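Local atomic coordinates of transcriptional regulator, LacI family (Corynebacterium glutamicum, PDB entry 3H5T), a protein that activates transcription of the inositol phosphate synthase gene ino1 in an inositol-dependent manner, binding a palindromic promoter motif, and regulates further genes probably serving cell wall and mycothiol synthesis. Residues Arg150-Asp158 / Ala328-Ile336; Thr270-Phe281 / Leu298-Ala309. All coordinates share one frame; numbering follows the deposited sequence.

Contact 1: residues Arg150-Asp158 / Ala328-Ile336; sequences RGLPAVIAD and AGETLLKMI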
ATOM      1  N   ARG A 150     -12.942 -22.002  -3.103  1.00 23.82           N
ATOM      2  CA  ARG A 150     -11.983 -22.735  -3.916  1.00 23.74           C
ATOM      3  C   ARG A 150     -10.913 -23.352  -3.001  1.00 24.94           C
ATOM      4  O   ARG A 150     -10.131 -24.208  -3.420  1.00 23.59           O
ATOM      5  CB  ARG A 150     -11.342 -21.791  -4.950  1.00 24.35           C
ATOM      6  CG  ARG A 150     -10.209 -22.427  -5.748  1.00 26.41           C
ATOM      7  CD  ARG A 150      -9.612 -21.503  -6.809  1.00 25.82           C
ATOM      8  NE  ARG A 150      -8.433 -22.128  -7.404  1.00 26.82           N
ATOM      9  CZ  ARG A 150      -7.793 -21.684  -8.483  1.00 29.05           C
ATOM     10  NH1 ARG A 150      -8.214 -20.595  -9.111  1.00 29.85           N
ATOM     11  NH2 ARG A 150      -6.737 -22.344  -8.946  1.00 28.13           N
ATOM     12  N   GLY A 151     -10.898 -22.925  -1.741  1.00 23.60           N
ATOM     13  CA  GLY A 151      -9.917 -23.450  -0.807  1.00 24.47           C
ATOM     14  C   GLY A 151      -8.507 -23.035  -1.188  1.00 23.97           C
ATOM     15  O   GLY A 151      -7.552 -23.785  -1.003  1.00 22.33           O
ATOM     16  N   LEU A 152      -8.382 -21.825  -1.722  1.00 25.85           N
ATOM     17  CA  LEU A 152      -7.092 -21.279  -2.147  1.00 26.43           C
ATOM     18  C   LEU A 152      -6.354 -20.645  -0.967  1.00 26.39           C
ATOM     19  O   LEU A 152      -6.882 -19.756  -0.303  1.00 26.96           O
ATOM     20  CB  LEU A 152      -7.322 -20.228  -3.239  1.00 25.64           C
ATOM     21  CG  LEU A 152      -6.172 -19.749  -4.131  1.00 25.95           C
ATOM     22  CD1 LEU A 152      -5.599 -20.919  -4.922  1.00 21.91           C
ATOM     23  CD2 LEU A 152      -6.696 -18.669  -5.082  1.00 23.41           C
ATOM     24  N   PRO A 153      -5.129 -21.112  -0.676  1.00 27.26           N
ATOM     25  CA  PRO A 153      -4.378 -20.534   0.445  1.00 26.74           C
ATOM     26  C   PRO A 153      -4.329 -19.019   0.248  1.00 26.67           C
ATOM     27  O   PRO A 153      -3.952 -18.540  -0.823  1.00 27.52           O
ATOM     28  CB  PRO A 153      -2.997 -21.177   0.305  1.00 25.85           C
ATOM     29  CG  PRO A 153      -3.299 -22.503  -0.312  1.00 26.48           C
ATOM     30  CD  PRO A 153      -4.343 -22.158  -1.356  1.00 26.67           C
ATOM     31  N   ALA A 154      -4.701 -18.259   1.266  1.00 25.00           N
ATOM     32  CA  ALA A 154      -4.692 -16.823   1.103  1.00 23.95           C
ATOM     33  C   ALA A 154      -4.285 -16.027   2.328  1.00 25.42           C
ATOM     34  O   ALA A 154      -4.552 -16.415   3.470  1.00 26.61           O
ATOM     35  CB  ALA A 154      -6.047 -16.368   0.626  1.00 22.56           C
ATOM     36  N   VAL A 155      -3.625 -14.908   2.064  1.00 24.66           N
ATOM     37  CA  VAL A 155      -3.190 -13.990   3.101  1.00 23.68           C
ATOM     38  C   VAL A 155      -3.825 -12.646   2.742  1.00 22.77           C
ATOM     39  O   VAL A 155      -3.933 -12.294   1.566  1.00 21.58           O
ATOM     40  CB  VAL A 155      -1.658 -13.836   3.120  1.00 24.61           C
ATOM     41  CG1 VAL A 155      -1.168 -13.339   1.763  1.00 28.10           C
ATOM     42  CG2 VAL A 155      -1.253 -12.846   4.197  1.00 26.40           C
ATOM     43  N   ILE A 156      -4.249 -11.900   3.751  1.00 21.78           N
ATOM     44  CA  ILE A 156      -4.876 -10.608   3.517  1.00 21.26           C
ATOM     45  C   ILE A 156      -3.984  -9.459   3.978  1.00 21.17           C
ATOM     46  O   ILE A 156      -3.383  -9.528   5.051  1.00 19.97           O
ATOM     47  CB  ILE A 156      -6.230 -10.523   4.270  1.00 21.28           C
ATOM     48  CG1 ILE A 156      -7.240 -11.475   3.631  1.00 18.69           C
ATOM     49  CG2 ILE A 156      -6.753  -9.091   4.267  1.00 20.62           C
ATOM     50  CD1 ILE A 156      -8.432 -11.762   4.517  1.00 16.94           C
ATOM     51  N   ALA A 157      -3.909  -8.403   3.166  1.00 20.26           N
ATOM     52  CA  ALA A 157      -3.123  -7.218   3.508  1.00 19.84           C
ATOM     53  C   ALA A 157      -4.036  -5.999   3.584  1.00 21.07           C
ATOM     54  O   ALA A 157      -4.874  -5.777   2.702  1.00 22.41           O
ATOM     55  CB  ALA A 157      -2.033  -6.982   2.473  1.00 17.28           C
ATOM     56  N   ASP A 158      -3.866  -5.212   4.642  1.00 21.73           N
ATOM     57  CA  ASP A 158      -4.658  -4.008   4.857  1.00 21.09           C
ATOM     58  C   ASP A 158      -6.111  -4.276   5.251  1.00 19.23           C
ATOM     59  O   ASP A 158      -6.589  -3.764   6.256  1.00 17.61           O
ATOM     60  CB  ASP A 158      -4.603  -3.129   3.605  1.00 24.66           C
ATOM     61  CG  ASP A 158      -3.454  -2.134   3.645  1.00 28.57           C
ATOM     62  OD1 ASP A 158      -3.112  -1.574   2.578  1.00 31.97           O
ATOM     63  OD2 ASP A 158      -2.903  -1.899   4.746  1.00 29.89           O
ATOM     64  N   ALA A 328       3.682 -10.222   3.360  1.00 20.07           N
ATOM     65  CA  ALA A 328       2.499 -10.806   2.738  1.00 19.62           C
ATOM     66  C   ALA A 328       2.892 -12.009   1.893  1.00 19.82           C
ATOM     67  O   ALA A 328       2.426 -13.118   2.135  1.00 21.33           O
ATOM     68  CB  ALA A 328       1.785  -9.770   1.890  1.00 19.25           C
ATOM     69  N   GLY A 329       3.759 -11.783   0.911  1.00 20.08           N
ATOM     70  CA  GLY A 329       4.215 -12.862   0.047  1.00 20.60           C
ATOM     71  C   GLY A 329       4.884 -13.990   0.814  1.00 21.42           C
ATOM     72  O   GLY A 329       4.637 -15.159   0.531  1.00 20.38           O
ATOM     73  N   GLU A 330       5.737 -13.647   1.781  1.00 23.14           N
ATOM     74  CA  GLU A 330       6.418 -14.657   2.599  1.00 24.55           C
ATOM     75  C   GLU A 330       5.411 -15.502   3.356  1.00 23.21           C
ATOM     76  O   GLU A 330       5.511 -16.729   3.393  1.00 22.93           O
ATOM     77  CB  GLU A 330       7.369 -14.003   3.605  1.00 27.81           C
ATOM     78  CG  GLU A 330       8.743 -13.688   3.042  1.00 35.77           C
ATOM     79  CD  GLU A 330       9.474 -14.939   2.586  1.00 40.45           C
ATOM     80  OE1 GLU A 330      10.547 -14.810   1.948  1.00 42.37           O
ATOM     81  OE2 GLU A 330       8.970 -16.053   2.869  1.00 42.07           O
ATOM     82  N   THR A 331       4.439 -14.836   3.965  1.00 21.44           N
ATOM     83  CA  THR A 331       3.412 -15.529   4.716  1.00 20.28           C
ATOM     84  C   THR A 331       2.698 -16.498   3.782  1.00 20.29           C
ATOM     85  O   THR A 331       2.437 -17.641   4.148  1.00 19.82           O
ATOM     86  CB  THR A 331       2.405 -14.536   5.299  1.00 19.52           C
ATOM     87  OG1 THR A 331       3.087 -13.647   6.188  1.00 23.04           O
ATOM     88  CG2 THR A 331       1.315 -15.251   6.057  1.00 21.48           C
ATOM     89  N   LEU A 332       2.398 -16.040   2.569  1.00 19.83           N
ATOM     90  CA  LEU A 332       1.709 -16.883   1.598  1.00 19.52           C
ATOM     91  C   LEU A 332       2.541 -18.125   1.275  1.00 20.65           C
ATOM     92  O   LEU A 332       2.051 -19.256   1.391  1.00 20.01           O
ATOM     93  CB  LEU A 332       1.412 -16.098   0.313  1.00 17.70           C
ATOM     94  CG  LEU A 332       0.633 -16.859  -0.772  1.00 16.21           C
ATOM     95  CD1 LEU A 332      -0.648 -17.407  -0.184  1.00 13.74           C
ATOM     96  CD2 LEU A 332       0.320 -15.947  -1.944  1.00 15.30           C
ATOM     97  N   LEU A 333       3.798 -17.915   0.888  1.00 20.99           N
ATOM     98  CA  LEU A 333       4.680 -19.029   0.564  1.00 22.27           C
ATOM     99  C   LEU A 333       4.805 -20.023   1.719  1.00 23.14           C
ATOM    100  O   LEU A 333       4.749 -21.231   1.495  1.00 25.09           O
ATOM    101  CB  LEU A 333       6.059 -18.514   0.152  1.00 19.12           C
ATOM    102  CG  LEU A 333       6.054 -17.712  -1.148  1.00 18.84           C
ATOM    103  CD1 LEU A 333       7.485 -17.337  -1.541  1.00 16.67           C
ATOM    104  CD2 LEU A 333       5.397 -18.545  -2.243  1.00 18.24           C
ATOM    105  N   LYS A 334       4.971 -19.535   2.948  1.00 23.27           N
ATOM    106  CA  LYS A 334       5.059 -20.437   4.094  1.00 23.07           C
ATOM    107  C   LYS A 334       3.760 -21.219   4.259  1.00 25.03           C
ATOM    108  O   LYS A 334       3.784 -22.370   4.704  1.00 26.79           O
ATOM    109  CB  LYS A 334       5.326 -19.672   5.385  1.00 24.61           C
ATOM    110  CG  LYS A 334       6.766 -19.333   5.645  1.00 24.88           C
ATOM    111  CD  LYS A 334       6.873 -18.556   6.945  1.00 30.32           C
ATOM    112  CE  LYS A 334       8.322 -18.319   7.328  1.00 33.14           C
ATOM    113  NZ  LYS A 334       9.074 -17.693   6.212  1.00 35.98           N
ATOM    114  N   MET A 335       2.629 -20.595   3.919  1.00 23.58           N
ATOM    115  CA  MET A 335       1.325 -21.256   4.019  1.00 22.93           C
ATOM    116  C   MET A 335       1.276 -22.423   3.031  1.00 24.29           C
ATOM    117  O   MET A 335       0.910 -23.541   3.381  1.00 24.69           O
ATOM    118  CB  MET A 335       0.185 -20.287   3.673  1.00 22.53           C
ATOM    119  CG  MET A 335      -0.332 -19.394   4.795  1.00 19.42           C
ATOM    120  SD  MET A 335      -1.665 -18.275   4.201  1.00 11.95           S
ATOM    121  CE  MET A 335      -3.052 -19.360   4.323  1.00 13.30           C
ATOM    122  N   ILE A 336       1.635 -22.136   1.783  1.00 26.79           N
ATOM    123  CA  ILE A 336       1.639 -23.130   0.720  1.00 27.60           C
ATOM    124  C   ILE A 336       2.641 -24.237   1.038  1.00 30.09           C
ATOM    125  O   ILE A 336       2.467 -25.383   0.626  1.00 31.36           O
ATOM    126  CB  ILE A 336       1.989 -22.465  -0.647  1.00 26.30           C
ATOM    127  CG1 ILE A 336       0.852 -21.531  -1.066  1.00 25.71           C
ATOM    128  CG2 ILE A 336       2.227 -23.522  -1.726  1.00 22.08           C
ATOM    129  CD1 ILE A 336       1.151 -20.724  -2.314  1.00 25.70           C
TER
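Met335 and Leu332 of helix 321-336 lie against Pro153, Ala154 and Val155, joining a helix to a central strand of an alpha/beta lobe of the LacI/periplasmic-binding-protein fold. Strand 154-157 is flanked in its sheet by strands 132-135 and 168-171. The local axes of strand 154-157 and helix 328-336 approach to 7.9 Å and run nearly antiparallel (164°), as expected of a helix laid along neighbouring parallel strands.

Met335 can be traced outward from the helix. Its CB points at the strand and CG continues straight (chi2 179°), carrying the sulfur to the backbone, with SD 3.5 Å from Ala154 O. There the chain bends (chi3 83°), and the terminal methyl folds along the same residue: CE is 3.4 Å from Ala154 O and also 3.6 Å from Ala154 N. The thioether therefore meets main chain, whereas the CB of Ala154 is directed away from the helix.

Val155 faces the helix with both methyls. CG1 reaches Ala328 O at 3.6 Å, a carbonyl already engaged by Leu332 N within the helix. CG2 stands 4.0 Å from Thr331 CG2, the two side chains crossing at about a right angle. The hydroxyl of Thr331 is served by its own helix, where OG1 hydrogen-bonds Lys327 O.

Toward the C-terminal end of the helix, Pro153 takes over from Val155. Ile336 touches the proline ring by its ethyl branch, CG1 to Pro153 CB at 4.1 Å, while Leu332 sends one methyl to the proline carbonyl, with CD1 3.6 Å from Pro153 O.

Contact 2: residues Thr270-Phe281 / Leu298-Ala309; sequences TAVLCTVDALAF and LSLTGFDGTHMA
Asp277 meets Gly305 and Thr306, and Phe281 meets Met308 and Ala309, where the chain leaves the second strand of a beta-alpha-beta unit. Strands 271-274 and 299-302 of this unit run side by side and parallel (7° between axes), and helix 277-289 is the connection between them. Their ladder runs through Ser299 N to Thr270 O, Val272 N to Ser299 O (2.8 Å), Thr301 N to Val272 O and Cys274 N to Thr301 O. Ala280 packs on the sheet face carrying Leu300, with Ala280 CB 3.5 Å from Leu300 CD1.

The Asp277 carboxylate is set across the 302-306 turn with its two oxygens divided. OD2 takes two backbone N-H groups. Thr306 N meets Asp277 OD2 nearly along the C-O axis at 3.1 Å. Gly305 N, 2.8 Å from Asp277 OD2, comes from above the carboxylate plane and bends to 138° at its hydrogen. OD1 hydrogen-bonds Thr316 OG1. The backbone joins in through Asp277 N, which donates to Phe303 O, so the residue opening one helix grips the turn leading into helix 307-311. A water adds another link, accepting from Ala278 N and donating to Asp304 OD2.

One turn further on, the Phe281 ring is approached in two ways. Ala309 CA lies in plane at the edge, 3.6 Å from Phe281 CZ. Met308 crosses over a face: its chain runs extended to SD, above the ring at a distance in a Met-aromatic contact, and the bend at the sulfur brings CE over that face as a CH-pi contact, 4.0 Å from the Phe281 ring centroid and 25° off the normal.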
ATOM      1  N   THR A 270      -9.550  25.610   7.330  1.00 34.88           N
ATOM      2  CA  THR A 270      -8.161  26.004   7.512  1.00 34.54           C
ATOM      3  C   THR A 270      -7.214  24.818   7.340  1.00 34.95           C
ATOM      4  O   THR A 270      -6.009  25.002   7.139  1.00 35.49           O
ATOM      5  CB  THR A 270      -7.939  26.617   8.914  1.00 33.55           C
ATOM      6  OG1 THR A 270      -8.190  25.627   9.918  1.00 32.56           O
ATOM      7  CG2 THR A 270      -8.879  27.801   9.131  1.00 31.42           C
ATOM      8  N   ALA A 271      -7.760  23.606   7.415  1.00 33.33           N
ATOM      9  CA  ALA A 271      -6.955  22.396   7.272  1.00 32.76           C
ATOM     10  C   ALA A 271      -7.744  21.246   6.665  1.00 32.54           C
ATOM     11  O   ALA A 271      -8.967  21.181   6.806  1.00 33.32           O
ATOM     12  CB  ALA A 271      -6.399  21.975   8.625  1.00 31.09           C
ATOM     13  N   VAL A 272      -7.035  20.339   5.995  1.00 29.40           N
ATOM     14  CA  VAL A 272      -7.658  19.175   5.377  1.00 27.62           C
ATOM     15  C   VAL A 272      -6.852  17.918   5.687  1.00 28.51           C
ATOM     16  O   VAL A 272      -5.680  17.822   5.315  1.00 28.45           O
ATOM     17  CB  VAL A 272      -7.749  19.328   3.837  1.00 26.94           C
ATOM     18  CG1 VAL A 272      -8.103  17.989   3.191  1.00 25.83           C
ATOM     19  CG2 VAL A 272      -8.794  20.376   3.479  1.00 25.39           C
ATOM     20  N   LEU A 273      -7.475  16.963   6.374  1.00 27.38           N
ATOM     21  CA  LEU A 273      -6.806  15.705   6.700  1.00 25.76           C
ATOM     22  C   LEU A 273      -7.208  14.642   5.685  1.00 25.46           C
ATOM     23  O   LEU A 273      -8.388  14.347   5.521  1.00 26.29           O
ATOM     24  CB  LEU A 273      -7.179  15.233   8.114  1.00 24.37           C
ATOM     25  CG  LEU A 273      -6.591  13.877   8.530  1.00 22.71           C
ATOM     26  CD1 LEU A 273      -6.372  13.837  10.023  1.00 20.10           C
ATOM     27  CD2 LEU A 273      -7.506  12.749   8.081  1.00 21.39           C
ATOM     28  N   CYS A 274      -6.217  14.076   5.005  1.00 24.34           N
ATOM     29  CA  CYS A 274      -6.445  13.045   4.004  1.00 22.20           C
ATOM     30  C   CYS A 274      -6.163  11.652   4.542  1.00 20.73           C
ATOM     31  O   CYS A 274      -5.269  11.453   5.359  1.00 22.28           O
ATOM     32  CB  CYS A 274      -5.556  13.283   2.787  1.00 21.10           C
ATOM     33  SG  CYS A 274      -5.863  14.821   1.966  1.00 27.13           S
ATOM     34  N   THR A 275      -6.919  10.690   4.043  1.00 19.92           N
ATOM     35  CA  THR A 275      -6.793   9.301   4.432  1.00 20.32           C
ATOM     36  C   THR A 275      -5.649   8.621   3.674  1.00 22.04           C
ATOM     37  O   THR A 275      -5.155   7.558   4.084  1.00 20.52           O
ATOM     38  CB  THR A 275      -8.111   8.568   4.144  1.00 20.35           C
ATOM     39  OG1 THR A 275      -9.080   8.937   5.135  1.00 21.93           O
ATOM     40  CG2 THR A 275      -7.916   7.076   4.152  1.00 23.25           C
ATOM     41  N   VAL A 276      -5.222   9.243   2.577  1.00 20.95           N
ATOM     42  CA  VAL A 276      -4.152   8.686   1.758  1.00 23.94           C
ATOM     43  C   VAL A 276      -3.352   9.804   1.063  1.00 24.59           C
ATOM     44  O   VAL A 276      -3.939  10.785   0.614  1.00 25.10           O
ATOM     45  CB  VAL A 276      -4.769   7.700   0.718  1.00 24.53           C
ATOM     46  CG1 VAL A 276      -4.510   8.170  -0.706  1.00 25.21           C
ATOM     47  CG2 VAL A 276      -4.226   6.318   0.950  1.00 24.40           C
ATOM     48  N   ASP A 277      -2.024   9.661   0.988  1.00 24.87           N
ATOM     49  CA  ASP A 277      -1.169  10.680   0.359  1.00 24.74           C
ATOM     50  C   ASP A 277      -1.690  11.172  -0.990  1.00 24.41           C
ATOM     51  O   ASP A 277      -1.618  12.368  -1.288  1.00 24.26           O
ATOM     52  CB  ASP A 277       0.259  10.166   0.142  1.00 26.22           C
ATOM     53  CG  ASP A 277       1.088  10.146   1.412  1.00 28.91           C
ATOM     54  OD1 ASP A 277       0.628  10.661   2.455  1.00 27.26           O
ATOM     55  OD2 ASP A 277       2.219   9.614   1.355  1.00 30.65           O
ATOM     56  N   ALA A 278      -2.194  10.250  -1.805  1.00 22.47           N
ATOM     57  CA  ALA A 278      -2.710  10.600  -3.124  1.00 22.56           C
ATOM     58  C   ALA A 278      -3.682  11.760  -3.027  1.00 23.51           C
ATOM     59  O   ALA A 278      -3.621  12.698  -3.824  1.00 24.06           O
ATOM     60  CB  ALA A 278      -3.399   9.402  -3.757  1.00 21.11           C
ATOM     61  N   LEU A 279      -4.579  11.687  -2.047  1.00 23.66           N
ATOM     62  CA  LEU A 279      -5.578  12.728  -1.836  1.00 23.56           C
ATOM     63  C   LEU A 279      -4.926  14.059  -1.481  1.00 24.74           C
ATOM     64  O   LEU A 279      -5.387  15.120  -1.909  1.00 24.98           O
ATOM     65  CB  LEU A 279      -6.553  12.320  -0.730  1.00 18.96           C
ATOM     66  CG  LEU A 279      -7.605  11.264  -1.064  1.00 19.54           C
ATOM     67  CD1 LEU A 279      -8.335  10.889   0.206  1.00 18.03           C
ATOM     68  CD2 LEU A 279      -8.587  11.795  -2.098  1.00 18.20           C
ATOM     69  N   ALA A 280      -3.862  13.999  -0.686  1.00 24.16           N
ATOM     70  CA  ALA A 280      -3.153  15.212  -0.302  1.00 25.96           C
ATOM     71  C   ALA A 280      -2.575  15.873  -1.554  1.00 25.29           C
ATOM     72  O   ALA A 280      -2.590  17.087  -1.672  1.00 26.67           O
ATOM     73  CB  ALA A 280      -2.031  14.887   0.698  1.00 25.26           C
ATOM     74  N   PHE A 281      -2.075  15.075  -2.492  1.00 25.35           N
ATOM     75  CA  PHE A 281      -1.512  15.638  -3.714  1.00 27.32           C
ATOM     76  C   PHE A 281      -2.573  16.241  -4.619  1.00 28.15           C
ATOM     77  O   PHE A 281      -2.281  17.142  -5.406  1.00 29.87           O
ATOM     78  CB  PHE A 281      -0.691  14.585  -4.464  1.00 25.40           C
ATOM     79  CG  PHE A 281       0.683  14.406  -3.900  1.00 24.80           C
ATOM     80  CD1 PHE A 281       1.696  15.289  -4.232  1.00 25.02           C
ATOM     81  CD2 PHE A 281       0.936  13.420  -2.954  1.00 25.74           C
ATOM     82  CE1 PHE A 281       2.946  15.200  -3.625  1.00 27.11           C
ATOM     83  CE2 PHE A 281       2.179  13.319  -2.341  1.00 26.32           C
ATOM     84  CZ  PHE A 281       3.187  14.213  -2.674  1.00 27.18           C
ATOM     85  N   LEU A 298      -3.507  26.734   3.394  1.00 42.20           N
ATOM     86  CA  LEU A 298      -4.189  25.562   3.932  1.00 40.47           C
ATOM     87  C   LEU A 298      -3.201  24.542   4.513  1.00 38.95           C
ATOM     88  O   LEU A 298      -2.145  24.290   3.936  1.00 37.76           O
ATOM     89  CB  LEU A 298      -5.008  24.916   2.802  1.00 40.04           C
ATOM     90  CG  LEU A 298      -6.173  23.951   3.054  1.00 40.91           C
ATOM     91  CD1 LEU A 298      -5.674  22.671   3.677  1.00 39.53           C
ATOM     92  CD2 LEU A 298      -7.214  24.631   3.935  1.00 40.05           C
ATOM     93  N   SER A 299      -3.542  23.972   5.664  1.00 37.06           N
ATOM     94  CA  SER A 299      -2.697  22.955   6.281  1.00 36.98           C
ATOM     95  C   SER A 299      -3.279  21.593   5.903  1.00 37.38           C
ATOM     96  O   SER A 299      -4.483  21.365   6.054  1.00 37.50           O
ATOM     97  CB  SER A 299      -2.686  23.103   7.803  1.00 36.84           C
ATOM     98  OG  SER A 299      -2.004  24.277   8.195  1.00 37.63           O
ATOM     99  N   LEU A 300      -2.441  20.690   5.404  1.00 36.53           N
ATOM    100  CA  LEU A 300      -2.929  19.372   5.019  1.00 35.87           C
ATOM    101  C   LEU A 300      -2.031  18.245   5.510  1.00 34.51           C
ATOM    102  O   LEU A 300      -0.825  18.418   5.662  1.00 35.48           O
ATOM    103  CB  LEU A 300      -3.105  19.291   3.497  1.00 35.59           C
ATOM    104  CG  LEU A 300      -1.892  19.121   2.590  1.00 35.78           C
ATOM    105  CD1 LEU A 300      -1.385  17.718   2.734  1.00 37.76           C
ATOM    106  CD2 LEU A 300      -2.270  19.360   1.134  1.00 36.71           C
ATOM    107  N   THR A 301      -2.636  17.091   5.760  1.00 32.93           N
ATOM    108  CA  THR A 301      -1.909  15.924   6.233  1.00 31.35           C
ATOM    109  C   THR A 301      -2.176  14.757   5.290  1.00 30.05           C
ATOM    110  O   THR A 301      -3.204  14.714   4.618  1.00 30.06           O
ATOM    111  CB  THR A 301      -2.354  15.532   7.659  1.00 32.57           C
ATOM    112  OG1 THR A 301      -2.212  16.658   8.534  1.00 34.56           O
ATOM    113  CG2 THR A 301      -1.493  14.412   8.188  1.00 35.71           C
ATOM    114  N   GLY A 302      -1.236  13.819   5.234  1.00 28.49           N
ATOM    115  CA  GLY A 302      -1.395  12.666   4.374  1.00 27.08           C
ATOM    116  C   GLY A 302      -1.233  11.379   5.158  1.00 27.13           C
ATOM    117  O   GLY A 302      -1.163  11.411   6.383  1.00 26.97           O
ATOM    118  N   PHE A 303      -1.185  10.250   4.452  1.00 25.68           N
ATOM    119  CA  PHE A 303      -1.016   8.944   5.073  1.00 25.70           C
ATOM    120  C   PHE A 303      -0.480   7.977   4.015  1.00 26.81           C
ATOM    121  O   PHE A 303      -1.092   7.809   2.961  1.00 27.46           O
ATOM    122  CB  PHE A 303      -2.352   8.423   5.628  1.00 23.69           C
ATOM    123  CG  PHE A 303      -2.214   7.218   6.528  1.00 23.38           C
ATOM    124  CD1 PHE A 303      -2.511   7.312   7.888  1.00 23.37           C
ATOM    125  CD2 PHE A 303      -1.776   5.991   6.024  1.00 23.12           C
ATOM    126  CE1 PHE A 303      -2.376   6.203   8.733  1.00 21.89           C
ATOM    127  CE2 PHE A 303      -1.636   4.873   6.863  1.00 21.50           C
ATOM    128  CZ  PHE A 303      -1.935   4.979   8.215  1.00 22.49           C
ATOM    129  N   ASP A 304       0.669   7.368   4.320  1.00 26.88           N
ATOM    130  CA  ASP A 304       1.374   6.396   3.476  1.00 27.15           C
ATOM    131  C   ASP A 304       2.879   6.608   3.513  1.00 28.06           C
ATOM    132  O   ASP A 304       3.638   5.694   3.843  1.00 26.52           O
ATOM    133  CB  ASP A 304       0.915   6.445   2.015  1.00 27.44           C
ATOM    134  CG  ASP A 304      -0.190   5.452   1.722  1.00 26.86           C
ATOM    135  OD1 ASP A 304      -0.456   4.604   2.599  1.00 30.66           O
ATOM    136  OD2 ASP A 304      -0.783   5.513   0.624  1.00 24.19           O
ATOM    137  N   GLY A 305       3.305   7.818   3.164  1.00 28.29           N
ATOM    138  CA  GLY A 305       4.722   8.128   3.153  1.00 28.72           C
ATOM    139  C   GLY A 305       5.404   7.730   1.855  1.00 29.62           C
ATOM    140  O   GLY A 305       6.550   7.282   1.868  1.00 29.77           O
ATOM    141  N   THR A 306       4.709   7.890   0.731  1.00 30.13           N
ATOM    142  CA  THR A 306       5.281   7.540  -0.564  1.00 30.39           C
ATOM    143  C   THR A 306       6.482   8.434  -0.835  1.00 31.28           C
ATOM    144  O   THR A 306       6.628   9.495  -0.228  1.00 31.61           O
ATOM    145  CB  THR A 306       4.249   7.703  -1.729  1.00 31.53           C
ATOM    146  OG1 THR A 306       3.881   9.084  -1.878  1.00 30.33           O
ATOM    147  CG2 THR A 306       2.991   6.877  -1.450  1.00 32.18           C
ATOM    148  N   HIS A 307       7.337   7.994  -1.751  1.00 32.63           N
ATOM    149  CA  HIS A 307       8.540   8.725  -2.130  1.00 32.89           C
ATOM    150  C   HIS A 307       8.240  10.183  -2.482  1.00 33.19           C
ATOM    151  O   HIS A 307       8.981  11.088  -2.097  1.00 34.20           O
ATOM    152  CB  HIS A 307       9.209   8.007  -3.308  1.00 34.82           C
ATOM    153  CG  HIS A 307      10.493   8.629  -3.752  1.00 36.79           C
ATOM    154  ND1 HIS A 307      10.542   9.777  -4.516  1.00 37.86           N
ATOM    155  CD2 HIS A 307      11.780   8.273  -3.529  1.00 36.68           C
ATOM    156  CE1 HIS A 307      11.802  10.100  -4.742  1.00 36.46           C
ATOM    157  NE2 HIS A 307      12.574   9.203  -4.154  1.00 36.63           N
ATOM    158  N   MET A 308       7.153  10.413  -3.211  1.00 32.40           N
ATOM    159  CA  MET A 308       6.763  11.769  -3.589  1.00 32.31           C
ATOM    160  C   MET A 308       6.337  12.569  -2.356  1.00 31.56           C
ATOM    161  O   MET A 308       6.621  13.762  -2.257  1.00 33.27           O
ATOM    162  CB  MET A 308       5.605  11.736  -4.595  1.00 34.45           C
ATOM    163  CG  MET A 308       5.976  12.078  -6.030  1.00 37.89           C
ATOM    164  SD  MET A 308       4.573  11.883  -7.175  1.00 45.98           S
ATOM    165  CE  MET A 308       3.601  13.383  -6.805  1.00 41.28           C
ATOM    166  N   ALA A 309       5.647  11.927  -1.419  1.00 29.48           N
ATOM    167  CA  ALA A 309       5.210  12.631  -0.217  1.00 29.67           C
ATOM    168  C   ALA A 309       6.423  13.175   0.527  1.00 29.61           C
ATOM    169  O   ALA A 309       6.458  14.341   0.903  1.00 30.02           O
ATOM    170  CB  ALA A 309       4.411  11.698   0.690  1.00 27.56           C
TER
HETATM  171  O   HOH W   1      -1.387   7.372  -1.517  1.00 19.57           O

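In the fold
Contact 1 and contact 2 belong to the two different sheets of the LacI-type fold and sit on opposite sides of the chain's centre, their centres 31 Å apart. Contact 2 is nested in the chain loop closed by contact 1. The two do not touch, yet their nearest atoms are only about 7 Å apart, where Asp158, following the strand of contact 1, approaches Asp304 of contact 2. Asp158 forms a salt bridge with Lys324, on the same helix that supplies Met335. In relatives of this fold the effector binds between the lobes, and inositol probably does so here.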